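Local coordinates for alkaline phosphatase D (Bacillus subtilis, PDB 2YEQ), which catalyses the hydrolysis of phosphate esters, acting as a phosphodiesterase and alkaline phosphatase with iron and calcium in its active site, at residues R444-V458 against A468-D480. Residues are numbered along the deposited sequence; the frame is centred on the assembly and turned at random.
Sequences RCTVTPHQWKADYRV and AISTRASFVYQKD. With PE5 (3,6,9,12,15,18,21,24-octaoxahexacosan-1-ol), chain H.
Asp455 and Ser474 face each other across an antiparallel beta hairpin, strands 451-458 and 470-477, in a large mixed sheet of the calcineurin-like PhoD phosphatase domain. Ser474 OG donates to Asp455 OD1 at 2.7 Å, meeting the oxygen nearly along its C-O axis. Asp455 OD2 takes Arg444 NH2 at 2.8 Å in a salt bridge from strand 440-448; Arg444 NH2 comes from above the carboxylate plane, while Asp455 OD2 lies at the edge of the guanidinium, in its plane. Two strands thus hold Asp455 from both oxygens. Next along this face, Arg457 coils back, bent at chi2 (-83°) and chi3 (-75°), and gives NH1 to Thr471 OG1 at 3.0 Å, while Glu141 pairs with both Arg457 and Arg444. On the reverse face, Tyr456 CE1 touches Phe475 CD1 at 4.0 Å, the side chains crossing at about a right angle, and Phe435 meets the tyrosine ring from strand 433-437. Between the strands, paired backbone bonds link Trp452 with Tyr477 and Ala454 with Phe475. A polyether molecule lies over the Asp455 face, its O1 receiving Lys453 NZ at 2.6 Å. By the type I turn from Thr448 to Gln451, Gln451 and Gln478 run alongside, amide planes 21° apart, with Gln478 NE2 donating to Gln451 OE1 at 2.8 Å.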
ATOM      1  N   ARG A 444      -9.761  -5.169   6.681  1.00 18.83           N
ATOM      2  CA  ARG A 444      -9.232  -5.750   7.911  1.00 19.82           C
ATOM      3  C   ARG A 444      -9.230  -7.275   7.821  1.00 21.32           C
ATOM      4  O   ARG A 444     -10.265  -7.884   7.547  1.00 24.64           O
ATOM      5  CB  ARG A 444     -10.112  -5.316   9.101  1.00 21.06           C
ATOM      6  CG  ARG A 444      -9.639  -5.837  10.442  1.00 22.75           C
ATOM      7  CD  ARG A 444     -10.578  -5.372  11.573  1.00 23.37           C
ATOM      8  NE  ARG A 444     -11.896  -5.958  11.439  1.00 23.48           N
ATOM      9  CZ  ARG A 444     -13.034  -5.473  11.945  1.00 26.29           C
ATOM     10  NH1 ARG A 444     -13.067  -4.355  12.659  1.00 25.79           N
ATOM     11  NH2 ARG A 444     -14.165  -6.128  11.738  1.00 28.10           N
ATOM     12  N   CYS A 445      -8.084  -7.891   8.058  1.00 21.16           N
ATOM     13  CA  CYS A 445      -7.965  -9.331   7.940  1.00 21.44           C
ATOM     14  C   CYS A 445      -7.738  -9.971   9.320  1.00 23.41           C
ATOM     15  O   CYS A 445      -6.921  -9.498  10.102  1.00 22.33           O
ATOM     16  CB  CYS A 445      -6.844  -9.705   6.971  1.00 23.14           C
ATOM     17  SG  CYS A 445      -7.287  -9.280   5.231  1.00 26.01           S
ATOM     18  N   THR A 446      -8.452 -11.071   9.581  1.00 22.22           N
ATOM     19  CA  THR A 446      -8.261 -11.870  10.794  1.00 21.80           C
ATOM     20  C   THR A 446      -7.934 -13.283  10.399  1.00 20.90           C
ATOM     21  O   THR A 446      -8.688 -13.929   9.685  1.00 20.77           O
ATOM     22  CB  THR A 446      -9.523 -11.869  11.664  1.00 27.74           C
ATOM     23  OG1 THR A 446      -9.907 -10.516  11.941  1.00 26.36           O
ATOM     24  CG2 THR A 446      -9.263 -12.604  12.974  1.00 27.68           C
ATOM     25  N   VAL A 447      -6.773 -13.745  10.807  1.00 19.90           N
ATOM     26  CA  VAL A 447      -6.231 -14.976  10.310  1.00 22.12           C
ATOM     27  C   VAL A 447      -6.056 -15.970  11.435  1.00 22.53           C
ATOM     28  O   VAL A 447      -5.457 -15.645  12.455  1.00 24.08           O
ATOM     29  CB  VAL A 447      -4.856 -14.742   9.667  1.00 21.57           C
ATOM     30  CG1 VAL A 447      -4.303 -16.059   9.061  1.00 21.71           C
ATOM     31  CG2 VAL A 447      -4.968 -13.611   8.611  1.00 23.45           C
ATOM     32  N   THR A 448      -6.537 -17.190  11.207  1.00 24.90           N
ATOM     33  CA  THR A 448      -6.301 -18.323  12.086  1.00 24.74           C
ATOM     34  C   THR A 448      -5.773 -19.457  11.219  1.00 25.81           C
ATOM     35  O   THR A 448      -5.876 -19.384  10.003  1.00 27.29           O
ATOM     36  CB  THR A 448      -7.635 -18.748  12.796  1.00 26.51           C
ATOM     37  OG1 THR A 448      -8.605 -19.129  11.818  1.00 28.83           O
ATOM     38  CG2 THR A 448      -8.207 -17.574  13.601  1.00 24.15           C
ATOM     39  N   PRO A 449      -5.252 -20.524  11.826  1.00 26.77           N
ATOM     40  CA  PRO A 449      -4.645 -21.604  11.041  1.00 28.71           C
ATOM     41  C   PRO A 449      -5.525 -22.214   9.952  1.00 28.65           C
ATOM     42  O   PRO A 449      -4.995 -22.604   8.915  1.00 32.63           O
ATOM     43  CB  PRO A 449      -4.276 -22.641  12.102  1.00 27.93           C
ATOM     44  CG  PRO A 449      -3.994 -21.827  13.311  1.00 25.76           C
ATOM     45  CD  PRO A 449      -5.064 -20.759  13.270  1.00 26.39           C
ATOM     46  N   HIS A 450      -6.837 -22.273  10.160  1.00 27.28           N
ATOM     47  CA  HIS A 450      -7.717 -22.941   9.195  1.00 31.66           C
ATOM     48  C   HIS A 450      -8.692 -22.016   8.521  1.00 30.56           C
ATOM     49  O   HIS A 450      -9.517 -22.450   7.711  1.00 29.28           O
ATOM     50  CB  HIS A 450      -8.470 -24.089   9.889  1.00 38.03           C
ATOM     51  CG  HIS A 450      -7.551 -25.084  10.525  1.00 41.89           C
ATOM     52  ND1 HIS A 450      -6.477 -25.632   9.854  1.00 48.84           N
ATOM     53  CD2 HIS A 450      -7.499 -25.575  11.785  1.00 44.63           C
ATOM     54  CE1 HIS A 450      -5.813 -26.437  10.666  1.00 45.44           C
ATOM     55  NE2 HIS A 450      -6.416 -26.425  11.843  1.00 51.82           N
ATOM     56  N   GLN A 451      -8.598 -20.732   8.832  1.00 26.72           N
ATOM     57  CA  GLN A 451      -9.507 -19.776   8.265  1.00 27.30           C
ATOM     58  C   GLN A 451      -8.921 -18.364   8.088  1.00 24.26           C
ATOM     59  O   GLN A 451      -8.274 -17.837   8.996  1.00 25.66           O
ATOM     60  CB  GLN A 451     -10.691 -19.695   9.175  1.00 32.14           C
ATOM     61  CG  GLN A 451     -11.787 -18.898   8.634  1.00 38.65           C
ATOM     62  CD  GLN A 451     -12.969 -18.883   9.578  1.00 51.84           C
ATOM     63  OE1 GLN A 451     -13.705 -19.876   9.699  1.00 52.01           O
ATOM     64  NE2 GLN A 451     -13.143 -17.761  10.280  1.00 48.20           N
ATOM     65  N   TRP A 452      -9.222 -17.753   6.947  1.00 23.24           N
ATOM     66  CA  TRP A 452      -8.858 -16.358   6.667  1.00 21.14           C
ATOM     67  C   TRP A 452     -10.138 -15.586   6.515  1.00 20.52           C
ATOM     68  O   TRP A 452     -10.957 -15.907   5.666  1.00 25.38           O
ATOM     69  CB  TRP A 452      -8.055 -16.252   5.371  1.00 20.17           C
ATOM     70  CG  TRP A 452      -7.470 -14.871   5.125  1.00 18.59           C
ATOM     71  CD1 TRP A 452      -8.142 -13.731   4.851  1.00 20.54           C
ATOM     72  CD2 TRP A 452      -6.089 -14.533   5.160  1.00 17.36           C
ATOM     73  NE1 TRP A 452      -7.256 -12.672   4.720  1.00 18.59           N
ATOM     74  CE2 TRP A 452      -5.985 -13.152   4.886  1.00 19.45           C
ATOM     75  CE3 TRP A 452      -4.930 -15.254   5.411  1.00 18.58           C
ATOM     76  CZ2 TRP A 452      -4.763 -12.489   4.854  1.00 18.77           C
ATOM     77  CZ3 TRP A 452      -3.693 -14.584   5.353  1.00 19.87           C
ATOM     78  CH2 TRP A 452      -3.634 -13.219   5.091  1.00 19.26           C
ATOM     79  N   LYS A 453     -10.308 -14.547   7.315  1.00 20.33           N
ATOM     80  CA  LYS A 453     -11.449 -13.668   7.165  1.00 21.61           C
ATOM     81  C   LYS A 453     -11.008 -12.264   6.751  1.00 21.36           C
ATOM     82  O   LYS A 453     -10.060 -11.724   7.327  1.00 26.03           O
ATOM     83  CB  LYS A 453     -12.232 -13.577   8.472  1.00 24.81           C
ATOM     84  CG  LYS A 453     -13.377 -12.584   8.413  1.00 29.27           C
ATOM     85  CD  LYS A 453     -14.524 -12.947   9.365  1.00 35.89           C
ATOM     86  CE  LYS A 453     -14.086 -12.991  10.769  1.00 39.45           C
ATOM     87  NZ  LYS A 453     -15.259 -13.048  11.750  1.00 38.23           N
ATOM     88  N   ALA A 454     -11.712 -11.708   5.774  1.00 21.44           N
ATOM     89  CA  ALA A 454     -11.507 -10.351   5.297  1.00 23.50           C
ATOM     90  C   ALA A 454     -12.779  -9.576   5.511  1.00 20.71           C
ATOM     91  O   ALA A 454     -13.832  -9.968   5.004  1.00 21.87           O
ATOM     92  CB  ALA A 454     -11.138 -10.356   3.791  1.00 21.26           C
ATOM     93  N   ASP A 455     -12.680  -8.475   6.257  1.00 19.99           N
ATOM     94  CA  ASP A 455     -13.754  -7.507   6.406  1.00 19.26           C
ATOM     95  C   ASP A 455     -13.474  -6.236   5.609  1.00 20.45           C
ATOM     96  O   ASP A 455     -12.417  -5.621   5.787  1.00 19.49           O
ATOM     97  CB  ASP A 455     -13.877  -7.105   7.888  1.00 22.32           C
ATOM     98  CG  ASP A 455     -14.191  -8.300   8.824  1.00 26.37           C
ATOM     99  OD1 ASP A 455     -14.892  -9.240   8.399  1.00 26.40           O
ATOM    100  OD2 ASP A 455     -13.730  -8.289   9.989  1.00 30.79           O
ATOM    101  N   TYR A 456     -14.431  -5.812   4.787  1.00 20.16           N
ATOM    102  CA  TYR A 456     -14.310  -4.592   4.016  1.00 21.37           C
ATOM    103  C   TYR A 456     -14.932  -3.454   4.797  1.00 22.35           C
ATOM    104  O   TYR A 456     -16.147  -3.388   4.973  1.00 22.03           O
ATOM    105  CB  TYR A 456     -14.957  -4.750   2.640  1.00 21.06           C
ATOM    106  CG  TYR A 456     -14.162  -5.697   1.752  1.00 21.55           C
ATOM    107  CD1 TYR A 456     -14.275  -7.097   1.895  1.00 22.47           C
ATOM    108  CD2 TYR A 456     -13.278  -5.209   0.795  1.00 20.93           C
ATOM    109  CE1 TYR A 456     -13.519  -7.972   1.087  1.00 21.29           C
ATOM    110  CE2 TYR A 456     -12.531  -6.074  -0.016  1.00 20.86           C
ATOM    111  CZ  TYR A 456     -12.646  -7.444   0.134  1.00 21.69           C
ATOM    112  OH  TYR A 456     -11.895  -8.282  -0.683  1.00 21.43           O
ATOM    113  N   ARG A 457     -14.078  -2.555   5.272  1.00 21.76           N
ATOM    114  CA  ARG A 457     -14.485  -1.484   6.173  1.00 20.63           C
ATOM    115  C   ARG A 457     -14.608  -0.194   5.402  1.00 21.77           C
ATOM    116  O   ARG A 457     -13.591   0.360   4.981  1.00 23.38           O
ATOM    117  CB  ARG A 457     -13.438  -1.335   7.277  1.00 22.01           C
ATOM    118  CG  ARG A 457     -13.030  -2.629   7.947  1.00 23.63           C
ATOM    119  CD  ARG A 457     -14.034  -3.019   9.059  1.00 24.99           C
ATOM    120  NE  ARG A 457     -13.869  -2.186  10.243  1.00 27.43           N
ATOM    121  CZ  ARG A 457     -14.849  -1.708  11.016  1.00 28.27           C
ATOM    122  NH1 ARG A 457     -16.125  -1.965  10.774  1.00 27.85           N
ATOM    123  NH2 ARG A 457     -14.537  -0.966  12.066  1.00 26.08           N
ATOM    124  N   VAL A 458     -15.830   0.293   5.213  1.00 18.21           N
ATOM    125  CA  VAL A 458     -16.066   1.400   4.306  1.00 21.20           C
ATOM    126  C   VAL A 458     -16.947   2.521   4.870  1.00 22.60           C
ATOM    127  O   VAL A 458     -17.573   2.375   5.932  1.00 23.99           O
ATOM    128  CB  VAL A 458     -16.664   0.860   2.977  1.00 23.65           C
ATOM    129  CG1 VAL A 458     -15.799  -0.273   2.437  1.00 22.56           C
ATOM    130  CG2 VAL A 458     -18.104   0.383   3.181  1.00 23.32           C
ATOM    131  N   ALA A 468     -19.194   7.773   9.226  1.00 24.35           N
ATOM    132  CA  ALA A 468     -19.155   6.573  10.046  1.00 24.11           C
ATOM    133  C   ALA A 468     -18.578   5.428   9.189  1.00 23.50           C
ATOM    134  O   ALA A 468     -18.696   5.458   7.976  1.00 23.42           O
ATOM    135  CB  ALA A 468     -20.594   6.219  10.528  1.00 24.33           C
ATOM    136  N   ILE A 469     -17.946   4.447   9.821  1.00 24.12           N
ATOM    137  CA  ILE A 469     -17.428   3.274   9.116  1.00 24.20           C
ATOM    138  C   ILE A 469     -18.298   2.040   9.436  1.00 27.75           C
ATOM    139  O   ILE A 469     -18.855   1.943  10.527  1.00 25.44           O
ATOM    140  CB  ILE A 469     -15.960   3.019   9.472  1.00 24.90           C
ATOM    141  CG1 ILE A 469     -15.289   2.141   8.400  1.00 27.03           C
ATOM    142  CG2 ILE A 469     -15.821   2.399  10.863  1.00 26.49           C
ATOM    143  CD1 ILE A 469     -13.779   2.305   8.355  1.00 25.23           C
ATOM    144  N   SER A 470     -18.463   1.138   8.469  1.00 25.80           N
ATOM    145  CA  SER A 470     -19.173  -0.138   8.685  1.00 26.65           C
ATOM    146  C   SER A 470     -18.480  -1.224   7.903  1.00 28.49           C
ATOM    147  O   SER A 470     -17.775  -0.950   6.927  1.00 25.73           O
ATOM    148  CB  SER A 470     -20.607  -0.085   8.169  1.00 27.45           C
ATOM    149  OG  SER A 470     -21.188   1.174   8.359  1.00 33.89           O
ATOM    150  N   THR A 471     -18.697  -2.458   8.320  1.00 24.18           N
ATOM    151  CA  THR A 471     -18.266  -3.604   7.550  1.00 23.21           C
ATOM    152  C   THR A 471     -19.324  -3.840   6.458  1.00 25.84           C
ATOM    153  O   THR A 471     -20.462  -4.230   6.747  1.00 25.60           O
ATOM    154  CB  THR A 471     -18.043  -4.797   8.454  1.00 22.23           C
ATOM    155  OG1 THR A 471     -17.022  -4.463   9.416  1.00 23.66           O
ATOM    156  CG2 THR A 471     -17.612  -6.043   7.669  1.00 20.27           C
ATOM    157  N   ARG A 472     -18.974  -3.518   5.212  1.00 20.86           N
ATOM    158  CA  ARG A 472     -19.868  -3.728   4.072  1.00 20.78           C
ATOM    159  C   ARG A 472     -20.107  -5.212   3.854  1.00 19.58           C
ATOM    160  O   ARG A 472     -21.201  -5.652   3.488  1.00 22.25           O
ATOM    161  CB  ARG A 472     -19.279  -3.130   2.765  1.00 21.14           C
ATOM    162  CG  ARG A 472     -20.082  -3.467   1.496  1.00 21.29           C
ATOM    163  CD  ARG A 472     -21.404  -2.813   1.563  1.00 20.01           C
ATOM    164  NE  ARG A 472     -22.309  -3.080   0.458  1.00 22.06           N
ATOM    165  CZ  ARG A 472     -23.007  -4.201   0.281  1.00 23.39           C
ATOM    166  NH1 ARG A 472     -22.871  -5.243   1.098  1.00 27.75           N
ATOM    167  NH2 ARG A 472     -23.840  -4.286  -0.738  1.00 23.64           N
ATOM    168  N   ALA A 473     -19.059  -5.982   4.043  1.00 20.18           N
ATOM    169  CA  ALA A 473     -19.128  -7.373   3.780  1.00 20.43           C
ATOM    170  C   ALA A 473     -17.933  -8.027   4.371  1.00 22.03           C
ATOM    171  O   ALA A 473     -16.863  -7.401   4.543  1.00 22.05           O
ATOM    172  CB  ALA A 473     -19.207  -7.637   2.264  1.00 21.91           C
ATOM    173  N   SER A 474     -18.121  -9.301   4.684  1.00 20.20           N
ATOM    174  CA  SER A 474     -17.095 -10.116   5.273  1.00 19.94           C
ATOM    175  C   SER A 474     -17.070 -11.465   4.560  1.00 21.57           C
ATOM    176  O   SER A 474     -18.142 -12.059   4.288  1.00 21.40           O
ATOM    177  CB  SER A 474     -17.367 -10.283   6.772  1.00 24.55           C
ATOM    178  OG  SER A 474     -16.414 -11.175   7.361  1.00 28.98           O
ATOM    179  N   PHE A 475     -15.861 -11.943   4.255  1.00 20.78           N
ATOM    180  CA  PHE A 475     -15.659 -13.213   3.545  1.00 20.39           C
ATOM    181  C   PHE A 475     -14.705 -14.046   4.319  1.00 20.25           C
ATOM    182  O   PHE A 475     -13.766 -13.527   4.933  1.00 22.07           O
ATOM    183  CB  PHE A 475     -15.134 -12.972   2.111  1.00 21.99           C
ATOM    184  CG  PHE A 475     -16.121 -12.280   1.220  1.00 21.56           C
ATOM    185  CD1 PHE A 475     -16.171 -10.901   1.156  1.00 22.20           C
ATOM    186  CD2 PHE A 475     -16.998 -13.007   0.445  1.00 23.73           C
ATOM    187  CE1 PHE A 475     -17.093 -10.267   0.357  1.00 22.93           C
ATOM    188  CE2 PHE A 475     -17.903 -12.378  -0.371  1.00 22.44           C
ATOM    189  CZ  PHE A 475     -17.973 -11.012  -0.403  1.00 22.74           C
ATOM    190  N   VAL A 476     -14.948 -15.353   4.335  1.00 20.23           N
ATOM    191  CA  VAL A 476     -14.010 -16.287   4.895  1.00 19.86           C
ATOM    192  C   VAL A 476     -13.539 -17.302   3.842  1.00 19.23           C
ATOM    193  O   VAL A 476     -14.315 -17.707   2.993  1.00 19.11           O
ATOM    194  CB  VAL A 476     -14.656 -17.033   6.081  1.00 22.75           C
ATOM    195  CG1 VAL A 476     -13.757 -18.146   6.538  1.00 24.62           C
ATOM    196  CG2 VAL A 476     -14.909 -16.080   7.213  1.00 21.28           C
ATOM    197  N   TYR A 477     -12.268 -17.697   3.910  1.00 21.21           N
ATOM    198  CA  TYR A 477     -11.724 -18.735   3.040  1.00 22.79           C
ATOM    199  C   TYR A 477     -11.168 -19.796   3.940  1.00 23.69           C
ATOM    200  O   TYR A 477     -10.421 -19.503   4.873  1.00 24.67           O
ATOM    201  CB  TYR A 477     -10.644 -18.179   2.080  1.00 25.30           C
ATOM    202  CG  TYR A 477      -9.891 -19.231   1.284  1.00 25.56           C
ATOM    203  CD1 TYR A 477     -10.516 -19.965   0.291  1.00 32.10           C
ATOM    204  CD2 TYR A 477      -8.561 -19.508   1.545  1.00 29.42           C
ATOM    205  CE1 TYR A 477      -9.821 -20.953  -0.438  1.00 32.85           C
ATOM    206  CE2 TYR A 477      -7.854 -20.471   0.808  1.00 30.03           C
ATOM    207  CZ  TYR A 477      -8.493 -21.180  -0.184  1.00 28.73           C
ATOM    208  OH  TYR A 477      -7.800 -22.143  -0.880  1.00 30.05           O
ATOM    209  N   GLN A 478     -11.522 -21.045   3.666  1.00 27.78           N
ATOM    210  CA  GLN A 478     -11.118 -22.153   4.512  1.00 31.95           C
ATOM    211  C   GLN A 478     -10.327 -23.272   3.839  1.00 34.60           C
ATOM    212  O   GLN A 478     -10.304 -24.383   4.346  1.00 39.55           O
ATOM    213  CB  GLN A 478     -12.357 -22.738   5.165  1.00 34.77           C
ATOM    214  CG  GLN A 478     -12.939 -21.832   6.185  1.00 37.98           C
ATOM    215  CD  GLN A 478     -14.256 -22.332   6.751  1.00 45.05           C
ATOM    216  OE1 GLN A 478     -14.888 -23.243   6.211  1.00 50.51           O
ATOM    217  NE2 GLN A 478     -14.684 -21.716   7.842  1.00 45.93           N
ATOM    218  N   LYS A 479      -9.636 -22.989   2.748  1.00 37.23           N
ATOM    219  CA  LYS A 479      -8.726 -23.980   2.160  1.00 40.95           C
ATOM    220  C   LYS A 479      -9.491 -25.233   1.722  1.00 41.75           C
ATOM    221  O   LYS A 479      -9.169 -26.354   2.103  1.00 39.96           O
ATOM    222  CB  LYS A 479      -7.603 -24.366   3.134  1.00 39.02           C
ATOM    223  CG  LYS A 479      -6.837 -23.193   3.732  1.00 40.35           C
ATOM    224  CD  LYS A 479      -5.462 -23.638   4.227  1.00 38.29           C
ATOM    225  CE  LYS A 479      -5.079 -22.986   5.527  1.00 38.10           C
ATOM    226  NZ  LYS A 479      -3.864 -23.581   6.105  1.00 35.40           N
ATOM    227  N   ASP A 480     -10.536 -25.016   0.950  1.00 45.22           N
ATOM    228  CA  ASP A 480     -11.276 -26.101   0.344  1.00 44.90           C
ATOM    229  C   ASP A 480     -11.893 -25.551  -0.919  1.00 43.49           C
ATOM    230  O   ASP A 480     -11.825 -24.327  -1.181  1.00 49.02           O
ATOM    231  CB  ASP A 480     -12.323 -26.690   1.311  1.00 46.84           C
ATOM    232  CG  ASP A 480     -13.357 -25.661   1.812  1.00 47.53           C
ATOM    233  OD1 ASP A 480     -13.738 -24.728   1.081  1.00 47.75           O
ATOM    234  OD2 ASP A 480     -13.836 -25.811   2.959  1.00 47.42           O
TER
HETATM  235  C48 PE5 H 534     -14.123  -9.431  12.864  1.00 57.72           C
HETATM  236  C50 PE5 H 534     -14.267 -10.454  13.980  1.00 61.90           C
HETATM  237  O1  PE5 H 534     -13.885 -11.746  13.493  1.00 58.18           O
HETATM  238  C1  PE5 H 534     -13.120 -12.549  14.395  1.00 57.48           C
HETATM  239  C2  PE5 H 534     -12.460 -13.727  13.675  1.00 58.57           C
HETATM  240  O2  PE5 H 534     -13.289 -14.886  13.745  1.00 68.25           O
HETATM  241  C3  PE5 H 534     -13.080 -15.903  12.757  1.00 60.89           C
HETATM  242  C4  PE5 H 534     -14.245 -16.890  12.826  1.00 53.89           C
HETATM  243  O3  PE5 H 534     -15.113 -16.784  11.684  1.00 56.21           O
HETATM  244  C5  PE5 H 534     -16.402 -16.286  12.038  1.00 44.01           C
HETATM  245  C6  PE5 H 534     -17.362 -16.160  10.875  1.00 39.61           C
HETATM  246  O4  PE5 H 534     -18.348 -15.171  11.192  1.00 42.70           O
HETATM  247  C7  PE5 H 534     -18.051 -13.894  10.642  1.00 36.38           C
HETATM  248  C8  PE5 H 534     -18.872 -12.771  11.230  1.00 40.56           C
HETATM  249  O5  PE5 H 534     -18.097 -11.563  11.203  1.00 43.10           O
HETATM  250  C9  PE5 H 534     -18.458 -10.753  10.088  1.00 47.58           C
HETATM  251  O   HOH W   1      -9.094 -24.699   6.671  1.00 45.85           O